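Local structure of nucleoside permease NupG (Escherichia coli K-12, 7DLA) at residues M257-I262 with S314-G319; F295-Y300 with T308-L313. The protein transports a broad range of purine and pyrimidine nucleosides across the bacterial inner membrane, driven by the proton motive force. The protein carries 1 engineered substitution. One frame throughout, in Å; residues are numbered along the deposited sequence.

Contact 1. Residues M257-I262 with S314-G319; sequences MSISQI and SMIVYG
M315 lies against I259 and S260 where two transmembrane helices of a major facilitator superfamily bundle run side by side. The segments 257-262 and 314-319 point nearly the same way, with 30° between their axes. Their axes come within 7.3 Å. The CA atoms of S260 and M315 are 4.6 Å apart, the nearest pair across the segments; the small side chain of S260 is consistent with so near an approach.

The M315 side chain crosses that of I259 at about a right angle. M315 CB meets I259 CG2 at 3.7 Å. The same methyl also touches I316 CD1, toward the surface of the protein. M315 CG stands beside the backbone N (chi1 -77°), which brings it next to S260 OG at 3.6 Å. Beyond it the chain bends twice, and its CE ends 3.5 Å from M257 SD. The two methionines thus meet sulfur to methyl on the buried side.

S260 has a polar role as well. Its OG is hydrogen-bonded to R294, which also bonds S314 OG. I316 O accepts a hydrogen bond from S263. One turn further along, Y318 points toward 257-262, and its OH is hydrogen-bonded to N228. The ring meets S260 CB obliquely, while S260 O lies in the ring plane at the edge, 3.4 Å from Y318 CD2.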
loop_
_atom_site.group_PDB
_atom_site.type_symbol
_atom_site.label_atom_id
_atom_site.label_comp_id
_atom_site.label_asym_id
_atom_site.label_seq_id
_atom_site.Cartn_x
_atom_site.Cartn_y
_atom_site.Cartn_z
ATOM N N MET A 257 5.637 12.882 5.901
ATOM C CA MET A 257 4.848 11.895 5.185
ATOM C C MET A 257 3.881 11.158 6.097
ATOM O O MET A 257 2.829 10.739 5.639
ATOM C CB MET A 257 5.767 10.897 4.472
ATOM C CG MET A 257 6.665 11.518 3.388
ATOM S SD MET A 257 5.805 12.086 1.876
ATOM C CE MET A 257 5.094 10.603 1.164
ATOM N N SER A 258 4.203 10.969 7.376
ATOM C CA SER A 258 3.285 10.218 8.235
ATOM C C SER A 258 1.884 10.831 8.248
ATOM O O SER A 258 0.876 10.100 8.264
ATOM C CB SER A 258 3.842 10.144 9.645
ATOM O OG SER A 258 3.942 11.451 10.161
ATOM N N ILE A 259 1.806 12.169 8.219
ATOM C CA ILE A 259 0.518 12.852 8.165
ATOM C C ILE A 259 -0.337 12.274 7.062
ATOM O O ILE A 259 -1.569 12.254 7.167
ATOM C CB ILE A 259 0.731 14.365 8.005
ATOM C CG1 ILE A 259 1.696 14.848 9.084
ATOM C CG2 ILE A 259 -0.597 15.111 8.049
ATOM C CD1 ILE A 259 1.924 16.318 9.063
ATOM N N SER A 260 0.301 11.720 6.030
ATOM C CA SER A 260 -0.434 11.002 4.999
ATOM C C SER A 260 -1.199 9.815 5.584
ATOM O O SER A 260 -2.418 9.691 5.375
ATOM C CB SER A 260 0.526 10.563 3.892
ATOM O OG SER A 260 1.134 11.697 3.265
ATOM N N GLN A 261 -0.515 8.953 6.356
ATOM C CA GLN A 261 -1.177 7.779 6.933
ATOM C C GLN A 261 -2.170 8.177 8.011
ATOM O O GLN A 261 -3.259 7.587 8.131
ATOM C CB GLN A 261 -0.150 6.839 7.522
ATOM C CG GLN A 261 1.138 6.891 6.794
ATOM C CD GLN A 261 0.984 6.599 5.349
ATOM O OE1 GLN A 261 1.433 7.363 4.498
ATOM N NE2 GLN A 261 0.398 5.455 5.047
ATOM N N ILE A 262 -1.787 9.162 8.814
ATOM C CA ILE A 262 -2.696 9.751 9.788
ATOM C C ILE A 262 -4.026 10.099 9.117
ATOM O O ILE A 262 -5.109 9.644 9.532
ATOM C CB ILE A 262 -2.040 10.993 10.415
ATOM C CG1 ILE A 262 -0.758 10.623 11.123
ATOM C CG2 ILE A 262 -2.901 11.557 11.517
ATOM C CD1 ILE A 262 -0.144 11.798 11.846
ATOM N N SER A 314 -1.126 18.974 1.235
ATOM C CA SER A 314 -1.087 17.779 0.406
ATOM C C SER A 314 -1.230 16.518 1.241
ATOM O O SER A 314 -2.022 15.633 0.905
ATOM C CB SER A 314 0.204 17.713 -0.400
ATOM O OG SER A 314 0.222 16.518 -1.165
ATOM N N MET A 315 -0.419 16.384 2.292
ATOM C CA MET A 315 -0.602 15.245 3.201
ATOM C C MET A 315 -2.055 14.983 3.565
ATOM O O MET A 315 -2.555 13.866 3.393
ATOM C CB MET A 315 0.221 15.431 4.469
ATOM C CG MET A 315 1.647 15.151 4.321
ATOM S SD MET A 315 2.579 15.882 2.999
ATOM C CE MET A 315 3.175 14.366 2.264
ATOM N N ILE A 316 -2.734 16.008 4.086
ATOM C CA ILE A 316 -4.141 15.865 4.472
ATOM C C ILE A 316 -4.967 15.357 3.288
ATOM O O ILE A 316 -5.754 14.408 3.407
ATOM C CB ILE A 316 -4.697 17.206 4.977
ATOM C CG1 ILE A 316 -3.954 17.691 6.229
ATOM C CG2 ILE A 316 -6.208 17.057 5.230
ATOM C CD1 ILE A 316 -4.042 16.747 7.335
ATOM N N VAL A 317 -4.792 15.991 2.123
ATOM C CA VAL A 317 -5.561 15.601 0.945
ATOM C C VAL A 317 -5.303 14.154 0.571
ATOM O O VAL A 317 -6.181 13.473 0.006
ATOM C CB VAL A 317 -5.282 16.547 -0.241
ATOM C CG1 VAL A 317 -6.363 16.401 -1.261
ATOM C CG2 VAL A 317 -5.348 17.966 0.211
ATOM N N TYR A 318 -4.118 13.657 0.889
ATOM C CA TYR A 318 -3.765 12.296 0.505
ATOM C C TYR A 318 -4.738 11.275 1.085
ATOM O O TYR A 318 -4.999 10.238 0.468
ATOM C CB TYR A 318 -2.342 11.973 0.973
ATOM C CG TYR A 318 -1.989 10.516 0.862
ATOM C CD1 TYR A 318 -1.570 9.970 -0.340
ATOM C CD2 TYR A 318 -2.129 9.677 1.940
ATOM C CE1 TYR A 318 -1.255 8.628 -0.436
ATOM C CE2 TYR A 318 -1.830 8.345 1.853
ATOM C CZ TYR A 318 -1.393 7.823 0.674
ATOM O OH TYR A 318 -1.096 6.480 0.632
ATOM N N GLY A 319 -5.260 11.534 2.280
ATOM C CA GLY A 319 -5.997 10.492 2.968
ATOM C C GLY A 319 -7.327 10.213 2.305
ATOM O O GLY A 319 -7.669 9.063 2.010
#

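Contact 2. Residues F295-Y300 with T308-L313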
loop_
_atom_site.group_PDB
_atom_site.type_symbol
_atom_site.label_atom_id
_atom_site.label_comp_id
_atom_site.label_asym_id
_atom_site.label_seq_id
_atom_site.Cartn_x
_atom_site.Cartn_y
_atom_site.Cartn_z
ATOM N N PHE A 295 -0.928 16.061 -5.939
ATOM C CA PHE A 295 0.259 16.238 -6.779
ATOM C C PHE A 295 0.539 17.719 -7.060
ATOM O O PHE A 295 1.702 18.131 -7.130
ATOM C CB PHE A 295 0.097 15.482 -8.090
ATOM C CG PHE A 295 0.012 13.982 -7.937
ATOM C CD1 PHE A 295 1.035 13.262 -7.350
ATOM C CD2 PHE A 295 -1.090 13.285 -8.438
ATOM C CE1 PHE A 295 0.961 11.879 -7.232
ATOM C CE2 PHE A 295 -1.171 11.905 -8.324
ATOM C CZ PHE A 295 -0.138 11.204 -7.712
ATOM N N ALA A 296 -0.509 18.536 -7.219
ATOM C CA ALA A 296 -0.317 19.971 -7.417
ATOM C C ALA A 296 0.372 20.616 -6.219
ATOM O O ALA A 296 1.252 21.470 -6.387
ATOM C CB ALA A 296 -1.660 20.643 -7.673
ATOM N N LEU A 297 -0.013 20.218 -5.003
ATOM C CA LEU A 297 0.583 20.806 -3.808
ATOM C C LEU A 297 2.034 20.337 -3.585
ATOM O O LEU A 297 2.863 21.091 -3.045
ATOM C CB LEU A 297 -0.312 20.495 -2.607
ATOM C CG LEU A 297 -1.595 21.311 -2.497
ATOM C CD1 LEU A 297 -2.394 20.832 -1.348
ATOM C CD2 LEU A 297 -1.308 22.780 -2.296
ATOM N N PHE A 298 2.342 19.096 -3.979
ATOM C CA PHE A 298 3.725 18.617 -4.020
ATOM C C PHE A 298 4.572 19.411 -5.005
ATOM O O PHE A 298 5.748 19.686 -4.738
ATOM C CB PHE A 298 3.722 17.141 -4.397
ATOM C CG PHE A 298 3.916 16.218 -3.249
ATOM C CD1 PHE A 298 3.255 16.424 -2.056
ATOM C CD2 PHE A 298 4.633 15.037 -3.425
ATOM C CE1 PHE A 298 3.410 15.537 -1.019
ATOM C CE2 PHE A 298 4.772 14.134 -2.404
ATOM C CZ PHE A 298 4.165 14.383 -1.199
ATOM N N ALA A 299 3.993 19.757 -6.164
ATOM C CA ALA A 299 4.697 20.507 -7.199
ATOM C C ALA A 299 5.143 21.891 -6.737
ATOM O O ALA A 299 6.189 22.373 -7.174
ATOM C CB ALA A 299 3.816 20.634 -8.429
ATOM N N TYR A 300 4.400 22.536 -5.854
ATOM C CA TYR A 300 4.816 23.823 -5.326
ATOM C C TYR A 300 5.272 23.759 -3.883
ATOM O O TYR A 300 5.514 24.808 -3.278
ATOM C CB TYR A 300 3.691 24.836 -5.491
ATOM C CG TYR A 300 3.368 25.018 -6.931
ATOM C CD1 TYR A 300 2.640 24.074 -7.631
ATOM C CD2 TYR A 300 3.848 26.121 -7.615
ATOM C CE1 TYR A 300 2.359 24.248 -8.979
ATOM C CE2 TYR A 300 3.592 26.298 -8.945
ATOM C CZ TYR A 300 2.844 25.367 -9.629
ATOM O OH TYR A 300 2.592 25.565 -10.965
ATOM N N THR A 308 5.913 24.689 2.909
ATOM C CA THR A 308 5.537 23.668 3.868
ATOM C C THR A 308 4.036 23.668 4.110
ATOM O O THR A 308 3.431 22.604 4.299
ATOM C CB THR A 308 6.305 23.909 5.159
ATOM O OG1 THR A 308 5.976 25.214 5.633
ATOM C CG2 THR A 308 7.801 23.828 4.936
ATOM N N VAL A 309 3.415 24.848 4.148
ATOM C CA VAL A 309 1.970 24.876 4.339
ATOM C C VAL A 309 1.315 24.032 3.253
ATOM O O VAL A 309 0.569 23.084 3.544
ATOM C CB VAL A 309 1.448 26.325 4.338
ATOM C CG1 VAL A 309 -0.080 26.341 4.195
ATOM C CG2 VAL A 309 1.915 27.080 5.568
ATOM N N LEU A 310 1.655 24.332 1.984
ATOM C CA LEU A 310 1.191 23.534 0.844
ATOM C C LEU A 310 1.534 22.052 0.992
ATOM O O LEU A 310 0.721 21.179 0.668
ATOM C CB LEU A 310 1.768 24.077 -0.475
ATOM C CG LEU A 310 1.359 25.437 -1.105
ATOM C CD1 LEU A 310 1.585 25.431 -2.607
ATOM C CD2 LEU A 310 -0.092 25.813 -0.840
ATOM N N LEU A 311 2.732 21.744 1.475
ATOM C CA LEU A 311 3.122 20.345 1.614
ATOM C C LEU A 311 2.238 19.607 2.619
ATOM O O LEU A 311 1.806 18.473 2.368
ATOM C CB LEU A 311 4.586 20.283 2.030
ATOM C CG LEU A 311 5.617 20.470 0.932
ATOM C CD1 LEU A 311 6.975 20.180 1.523
ATOM C CD2 LEU A 311 5.362 19.542 -0.214
ATOM N N VAL A 312 1.946 20.245 3.756
ATOM C CA VAL A 312 1.107 19.632 4.789
ATOM C C VAL A 312 -0.329 19.473 4.293
ATOM O O VAL A 312 -0.986 18.449 4.548
ATOM C CB VAL A 312 1.176 20.475 6.078
ATOM C CG1 VAL A 312 -0.032 20.218 6.974
ATOM C CG2 VAL A 312 2.470 20.197 6.807
ATOM N N LEU A 313 -0.840 20.509 3.614
ATOM C CA LEU A 313 -2.109 20.427 2.903
ATOM C C LEU A 313 -2.175 19.204 2.015
ATOM O O LEU A 313 -3.171 18.472 2.024
ATOM C CB LEU A 313 -2.313 21.695 2.090
ATOM C CG LEU A 313 -3.231 22.768 2.654
ATOM C CD1 LEU A 313 -2.902 23.148 4.065
ATOM C CD2 LEU A 313 -3.009 23.959 1.763
#
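L297 and L310 carry most of this contact. They join two antiparallel transmembrane helices whose axes are 8.1 Å apart, at 158° between their directions.

The first group is aliphatic. The side chains of L297 and L310 cross at about a right angle and touch through their CD2 methyls, 3.6 Å apart. The other methyl of L297, CD1, packs on L313 CB at 3.5 Å. L310 CD1 reaches CB of Y300, the first residue to leave helical backbone angles, at 3.6 Å. An alanine in place of L297 would probably open a gap beside L310 and L313, because CD2, which meets L310, and CD1, which meets L313, would be gone.

The second group is side chain against backbone. L297 CB rests on L310 O at 3.5 Å. L297 CG stands anti to the carbonyl carbon (chi1 -76°), which places it 3.9 Å from L310 O. In return, L311 CD2 lies 4.1 Å from L297 O.

The third group involves an aromatic ring. L311 CD2 approaches F298 obliquely, 4.2 Å from its CD1. Other aromatics meet F298: W384 edge-to-face, and F234, whose ring plane is turned by about 30°. L311 touches F234 too, so the buried side of the contact extends to helix 226-236.

A short periplasmic loop connects the two segments, which form the end of an antiparallel transmembrane helical hairpin in this major facilitator superfamily transporter.

From the N terminus, the chain first reaches 257-262, which opens the longer loop. It passes through a cytoplasmic connection and returns across the membrane to 295-300. A short periplasmic turn follows, and 308-313 closes the small loop of contact 2. The next residues, 314-319, close the 51-residue loop of contact 1, so contact 2 nests within contact 1. Both contacts use helices 253-299 and 305-335, and their centres are 11 Å apart. They also touch: F298 packs on S314 and M315, and L297 on S314. Together they tie three successive transmembrane spans, 248-268, 281-300 and 306-326, with the last shared by both contacts.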